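Local coordinates for DNA repair and telomere maintenance protein nbs1 (PDB 3I0N) that serves as a phosphorylation-dependent adaptor of the MRN complex in double-strand break repair and telomere maintenance, here represented by its N-terminal FHA/BRCT-repeat region, at residues A[16-21]-A[48-53]; A[3-8]-A[108-113]. All coordinates share one frame; numbering follows the deposited sequence.

Contact 1 (A[16-21]-A[48-53]); sequences RILFPG and ARFTIL
Ile52 is the bump and the turn made by Leu18, Phe19 and Pro20 is the hollow. The CG1 and CG2 branches of Ile52 both come down on the carbonyl oxygen of Leu18, with Ile52 CG1 3.8 Å from Leu18 O, and the same CG1 reaches Leu18 CB at 4.0 Å. On the other flank Ile52 CB lies 3.7 Å from Pro20 CA. The torsions explain this fork: CG1 lies anti to the carbonyl carbon (chi1 -46°) and CG2 anti to the backbone N, which sets CG1 toward Leu18 CB and O and places CG2 between Leu18 O and Pro20 CA. A second fit lies further into the domain, where the Leu18 methyl CD1 meets the edge of the Phe50 ring near its plane, 4.0 Å from Phe50 CD2. The two side chains slant across each other, and Phe68 meets the Phe50 ring as well. Pro20 closes the end of the hollow that receives Ile52, its CG lying 3.8 Å from Leu53 O.

The backbones join at one antiparallel hydrogen-bonded pair, Gly21 with Ile52. Gly21 N gives to Ile52 O at 2.9 Å, in the carbonyl plane and on a lone pair. The return bond from Ile52 N to Gly21 O is straighter (166° at the hydrogen). Each acceptor also has a CA-H neighbour, Pro20 CA for Ile52 O and Thr51 CA for Gly21 O. Thr51 turns its CB away, and its hydroxyl is hydrogen-bonded to Thr22 OG1.

Thus the link from strand 16-18 into strand 21-26 is seated on the beta-sandwich of the FHA domain. The chemistry is divided: two backbone hydrogen bonds set the register at Gly21, while aliphatic and aromatic carbon fills the interior, so across these segments polarity is confined to the backbone.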
loop_
_atom_site.group_PDB
_atom_site.type_symbol
_atom_site.label_atom_id
_atom_site.label_comp_id
_atom_site.label_asym_id
_atom_site.label_seq_id
_atom_site.Cartn_x
_atom_site.Cartn_y
_atom_site.Cartn_z
ATOM N N ARG A 16 2.111 4.757 22.101
ATOM C CA ARG A 16 0.727 4.334 21.894
ATOM C C ARG A 16 0.274 4.698 20.493
ATOM O O ARG A 16 0.663 5.730 19.978
ATOM C CB ARG A 16 -0.224 4.986 22.912
ATOM C CG ARG A 16 0.316 5.126 24.331
ATOM C CD ARG A 16 0.589 3.786 24.998
ATOM N NE ARG A 16 1.156 3.973 26.333
ATOM C CZ ARG A 16 0.447 4.133 27.453
ATOM N NH1 ARG A 16 -0.887 4.121 27.427
ATOM N NH2 ARG A 16 1.080 4.306 28.607
ATOM N N ILE A 17 -0.541 3.842 19.880
ATOM C CA ILE A 17 -1.191 4.192 18.625
ATOM C C ILE A 17 -2.620 4.680 18.889
ATOM O O ILE A 17 -3.443 3.943 19.414
ATOM C CB ILE A 17 -1.156 3.032 17.579
ATOM C CG1 ILE A 17 0.302 2.686 17.239
ATOM C CG2 ILE A 17 -1.938 3.432 16.314
ATOM C CD1 ILE A 17 0.517 1.642 16.144
ATOM N N LEU A 18 -2.901 5.929 18.527
ATOM C CA LEU A 18 -4.235 6.493 18.702
ATOM C C LEU A 18 -5.041 6.381 17.417
ATOM O O LEU A 18 -4.955 7.243 16.542
ATOM C CB LEU A 18 -4.175 7.944 19.168
ATOM C CG LEU A 18 -3.322 8.247 20.398
ATOM C CD1 LEU A 18 -3.446 9.723 20.763
ATOM C CD2 LEU A 18 -3.715 7.364 21.576
ATOM N N PHE A 19 -5.827 5.308 17.325
ATOM C CA PHE A 19 -6.760 5.095 16.231
ATOM C C PHE A 19 -7.893 6.104 16.360
ATOM O O PHE A 19 -8.145 6.585 17.467
ATOM C CB PHE A 19 -7.336 3.673 16.297
ATOM C CG PHE A 19 -6.325 2.594 16.035
ATOM C CD1 PHE A 19 -5.627 2.548 14.834
ATOM C CD2 PHE A 19 -6.082 1.612 16.980
ATOM C CE1 PHE A 19 -4.692 1.542 14.589
ATOM C CE2 PHE A 19 -5.152 0.605 16.740
ATOM C CZ PHE A 19 -4.458 0.574 15.543
ATOM N N PRO A 20 -8.590 6.414 15.244
ATOM C CA PRO A 20 -9.725 7.338 15.286
ATOM C C PRO A 20 -10.643 7.048 16.448
ATOM O O PRO A 20 -10.987 5.896 16.695
ATOM C CB PRO A 20 -10.434 7.077 13.951
ATOM C CG PRO A 20 -9.289 6.785 13.030
ATOM C CD PRO A 20 -8.330 5.953 13.863
ATOM N N GLY A 21 -11.024 8.099 17.160
ATOM C CA GLY A 21 -11.817 7.975 18.369
ATOM C C GLY A 21 -11.515 9.119 19.303
ATOM O O GLY A 21 -10.923 10.112 18.909
ATOM N N ALA A 48 -7.021 16.506 29.507
ATOM C CA ALA A 48 -7.266 16.812 28.102
ATOM C C ALA A 48 -8.043 15.702 27.425
ATOM O O ALA A 48 -7.993 14.552 27.854
ATOM C CB ALA A 48 -5.938 17.036 27.370
ATOM N N ARG A 49 -8.762 16.049 26.364
ATOM C CA ARG A 49 -9.273 15.028 25.467
ATOM C C ARG A 49 -8.608 15.122 24.097
ATOM O O ARG A 49 -8.528 16.203 23.509
ATOM C CB ARG A 49 -10.809 15.024 25.402
ATOM C CG ARG A 49 -11.438 15.622 24.163
ATOM C CD ARG A 49 -12.751 14.932 23.785
ATOM N NE ARG A 49 -13.733 14.899 24.872
ATOM C CZ ARG A 49 -14.484 13.836 25.161
ATOM N NH1 ARG A 49 -14.352 12.718 24.459
ATOM N NH2 ARG A 49 -15.363 13.882 26.161
ATOM N N PHE A 50 -8.088 13.993 23.628
ATOM C CA PHE A 50 -7.536 13.862 22.280
ATOM C C PHE A 50 -8.570 13.163 21.418
ATOM O O PHE A 50 -9.022 12.077 21.755
ATOM C CB PHE A 50 -6.261 12.996 22.269
ATOM C CG PHE A 50 -5.115 13.550 23.069
ATOM C CD1 PHE A 50 -5.127 14.861 23.556
ATOM C CD2 PHE A 50 -3.987 12.766 23.292
ATOM C CE1 PHE A 50 -4.061 15.364 24.279
ATOM C CE2 PHE A 50 -2.912 13.262 24.012
ATOM C CZ PHE A 50 -2.952 14.572 24.509
ATOM N N THR A 51 -8.930 13.788 20.304
ATOM C CA THR A 51 -9.858 13.202 19.345
ATOM C C THR A 51 -9.212 13.098 17.974
ATOM O O THR A 51 -8.673 14.081 17.447
ATOM C CB THR A 51 -11.162 14.000 19.264
ATOM O OG1 THR A 51 -11.811 13.939 20.536
ATOM C CG2 THR A 51 -12.085 13.423 18.189
ATOM N N ILE A 52 -9.265 11.892 17.419
ATOM C CA ILE A 52 -8.673 11.583 16.126
ATOM C C ILE A 52 -9.803 11.288 15.174
ATOM O O ILE A 52 -10.646 10.433 15.441
ATOM C CB ILE A 52 -7.765 10.341 16.203
ATOM C CG1 ILE A 52 -6.829 10.410 17.416
ATOM C CG2 ILE A 52 -7.021 10.111 14.887
ATOM C CD1 ILE A 52 -5.780 11.423 17.349
ATOM N N LEU A 53 -9.837 12.015 14.068
ATOM C CA LEU A 53 -10.891 11.824 13.096
ATOM C C LEU A 53 -10.452 10.775 12.090
ATOM O O LEU A 53 -9.268 10.477 11.981
ATOM C CB LEU A 53 -11.258 13.151 12.413
ATOM C CG LEU A 53 -11.785 14.286 13.301
ATOM C CD1 LEU A 53 -12.398 15.382 12.449
ATOM C CD2 LEU A 53 -12.813 13.784 14.321
#

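Contact 2 (A[3-8]-A[108-113]); sequences IIEAEG and TINAYW
Ile3 and Glu5 pair with Tyr112 and Asn110 as antiparallel hydrogen-bonded pairs around the non-hydrogen-bonded pair Ile4–Ala111, the strand axes lying 4.6 Å apart at closest approach with N-to-C directions at 151°. On one face, the Tyr112 ring lies across Ile3 in a CH-pi contact: Ile3 CB is 4.1 Å from the ring centroid, 17° off the normal. Tyr112 CG sits between its backbone N and carbonyl carbon (chi1 63°), which folds the ring over its partner, and Ile3 CG2 comes within 3.6 Å of Tyr112 OH. Beside them, Asn110 ND2 donates to Glu5 OE1 at 3.2 Å, nearly straight at the hydrogen. The oxygen is met from above the carboxylate plane, while it lies in the amide plane of Asn110. Thr108 OG1 donates to Asn110 OD1, so bonds at both ends fix the amide's rotation. On the opposite face Ile4 runs alongside Ile109, with Ile4 CB 3.8 Å from Ile109 CG2. Pairing of the first strand with one about 100 residues later is consistent with an FHA beta-sandwich closed by its two ends. Strand 2-6 is central in this three-stranded antiparallel sheet, between 109-113 and 16-18, with Ile4 also touching Arg16 and Leu18.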
loop_
_atom_site.group_PDB
_atom_site.type_symbol
_atom_site.label_atom_id
_atom_site.label_comp_id
_atom_site.label_asym_id
_atom_site.label_seq_id
_atom_site.Cartn_x
_atom_site.Cartn_y
_atom_site.Cartn_z
ATOM N N ILE A 3 0.931 8.143 16.434
ATOM C CA ILE A 3 1.670 7.507 17.516
ATOM C C ILE A 3 1.996 8.573 18.551
ATOM O O ILE A 3 2.397 9.686 18.187
ATOM C CB ILE A 3 2.946 6.809 16.978
ATOM C CG1 ILE A 3 2.546 5.787 15.902
ATOM C CG2 ILE A 3 3.740 6.145 18.108
ATOM C CD1 ILE A 3 3.700 5.061 15.267
ATOM N N ILE A 4 1.780 8.252 19.825
ATOM C CA ILE A 4 2.233 9.121 20.912
ATOM C C ILE A 4 3.315 8.479 21.767
ATOM O O ILE A 4 3.340 7.265 21.960
ATOM C CB ILE A 4 1.075 9.685 21.803
ATOM C CG1 ILE A 4 0.361 8.582 22.595
ATOM C CG2 ILE A 4 0.107 10.541 20.966
ATOM C CD1 ILE A 4 -0.473 9.110 23.763
ATOM N N GLU A 5 4.200 9.321 22.281
ATOM C CA GLU A 5 5.349 8.892 23.033
ATOM C C GLU A 5 5.717 10.058 23.954
ATOM O O GLU A 5 5.413 11.215 23.648
ATOM C CB GLU A 5 6.473 8.544 22.046
ATOM C CG GLU A 5 7.856 8.438 22.616
ATOM C CD GLU A 5 8.602 9.768 22.665
ATOM O OE1 GLU A 5 8.274 10.697 21.894
ATOM O OE2 GLU A 5 9.534 9.867 23.480
ATOM N N ALA A 6 6.340 9.756 25.085
ATOM C CA ALA A 6 6.749 10.798 26.020
ATOM C C ALA A 6 8.068 10.443 26.685
ATOM O O ALA A 6 8.355 9.270 26.917
ATOM C CB ALA A 6 5.675 11.035 27.060
ATOM N N GLU A 7 8.867 11.470 26.962
ATOM C CA GLU A 7 10.118 11.336 27.700
ATOM C C GLU A 7 9.801 11.098 29.176
ATOM O O GLU A 7 8.750 11.512 29.673
ATOM C CB GLU A 7 10.968 12.598 27.509
ATOM C CG GLU A 7 12.302 12.632 28.264
ATOM C CD GLU A 7 13.389 11.785 27.617
ATOM O OE1 GLU A 7 13.219 11.379 26.445
ATOM O OE2 GLU A 7 14.417 11.534 28.282
ATOM N N GLY A 8 10.713 10.425 29.869
ATOM C CA GLY A 8 10.517 10.077 31.272
ATOM C C GLY A 8 9.550 8.916 31.399
ATOM O O GLY A 8 9.245 8.227 30.414
ATOM N N THR A 108 6.535 16.535 27.632
ATOM C CA THR A 108 5.421 16.660 26.708
ATOM C C THR A 108 5.027 15.315 26.110
ATOM O O THR A 108 5.843 14.391 26.028
ATOM C CB THR A 108 5.738 17.645 25.576
ATOM O OG1 THR A 108 6.893 17.191 24.866
ATOM C CG2 THR A 108 5.993 19.047 26.140
ATOM N N ILE A 109 3.760 15.209 25.721
ATOM C CA ILE A 109 3.286 14.083 24.933
ATOM C C ILE A 109 3.541 14.451 23.480
ATOM O O ILE A 109 2.986 15.430 22.963
ATOM C CB ILE A 109 1.786 13.791 25.167
ATOM C CG1 ILE A 109 1.533 13.461 26.637
ATOM C CG2 ILE A 109 1.297 12.638 24.259
ATOM C CD1 ILE A 109 0.071 13.398 26.999
ATOM N N ASN A 110 4.410 13.679 22.840
ATOM C CA ASN A 110 4.789 13.927 21.457
ATOM C C ASN A 110 4.001 13.001 20.552
ATOM O O ASN A 110 4.103 11.792 20.671
ATOM C CB ASN A 110 6.298 13.739 21.271
ATOM C CG ASN A 110 7.111 14.448 22.347
ATOM O OD1 ASN A 110 6.837 15.598 22.678
ATOM N ND2 ASN A 110 8.105 13.763 22.902
ATOM N N ALA A 111 3.192 13.592 19.675
ATOM C CA ALA A 111 2.421 12.850 18.691
ATOM C C ALA A 111 3.069 12.999 17.313
ATOM O O ALA A 111 3.436 14.106 16.903
ATOM C CB ALA A 111 0.983 13.348 18.662
ATOM N N TYR A 112 3.228 11.880 16.614
ATOM C CA TYR A 112 3.727 11.910 15.243
ATOM C C TYR A 112 2.948 10.987 14.309
ATOM O O TYR A 112 2.498 9.913 14.709
ATOM C CB TYR A 112 5.240 11.653 15.171
ATOM C CG TYR A 112 5.726 10.303 15.659
ATOM C CD1 TYR A 112 6.049 9.285 14.754
ATOM C CD2 TYR A 112 5.911 10.050 17.025
ATOM C CE1 TYR A 112 6.522 8.047 15.199
ATOM C CE2 TYR A 112 6.393 8.818 17.479
ATOM C CZ TYR A 112 6.692 7.826 16.562
ATOM O OH TYR A 112 7.153 6.610 17.005
ATOM N N TRP A 113 2.793 11.428 13.065
ATOM C CA TRP A 113 2.078 10.658 12.066
ATOM C C TRP A 113 3.010 9.671 11.373
ATOM O O TRP A 113 3.976 10.076 10.745
ATOM C CB TRP A 113 1.432 11.578 11.033
ATOM C CG TRP A 113 0.672 10.825 9.988
ATOM C CD1 TRP A 113 1.074 10.572 8.711
ATOM C CD2 TRP A 113 -0.615 10.199 10.140
ATOM N NE1 TRP A 113 0.111 9.845 8.047
ATOM C CE2 TRP A 113 -0.934 9.600 8.902
ATOM C CE3 TRP A 113 -1.536 10.109 11.195
ATOM C CZ2 TRP A 113 -2.133 8.905 8.689
ATOM C CZ3 TRP A 113 -2.738 9.420 10.983
ATOM C CH2 TRP A 113 -3.020 8.824 9.736
HETATM O O HOH W 1 8.283 14.023 26.499
#

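In the fold
From the N terminus, strand 2-6 is followed by strand 16-18, its antiparallel neighbour, and the chain then turns through Pro20 into strand 21-26. Contact 1 closes a loop of 26 residues when segment 48-53 returns to this turn. Contact 2 closes a much longer one, of 99 residues, when 108-113 pairs with 3-8, and contact 1 is nested inside it. Their centres are about 12 Å apart. They are joined by a probable hydrogen bond from Ile4 N to Arg16 O, 2.8 Å. Contact 1 joins the three-stranded and mixed sheets that face each other in the FHA sandwich, whereas contact 2 brings the chain back to its start shortly before strand 118-120 of the first BRCT domain.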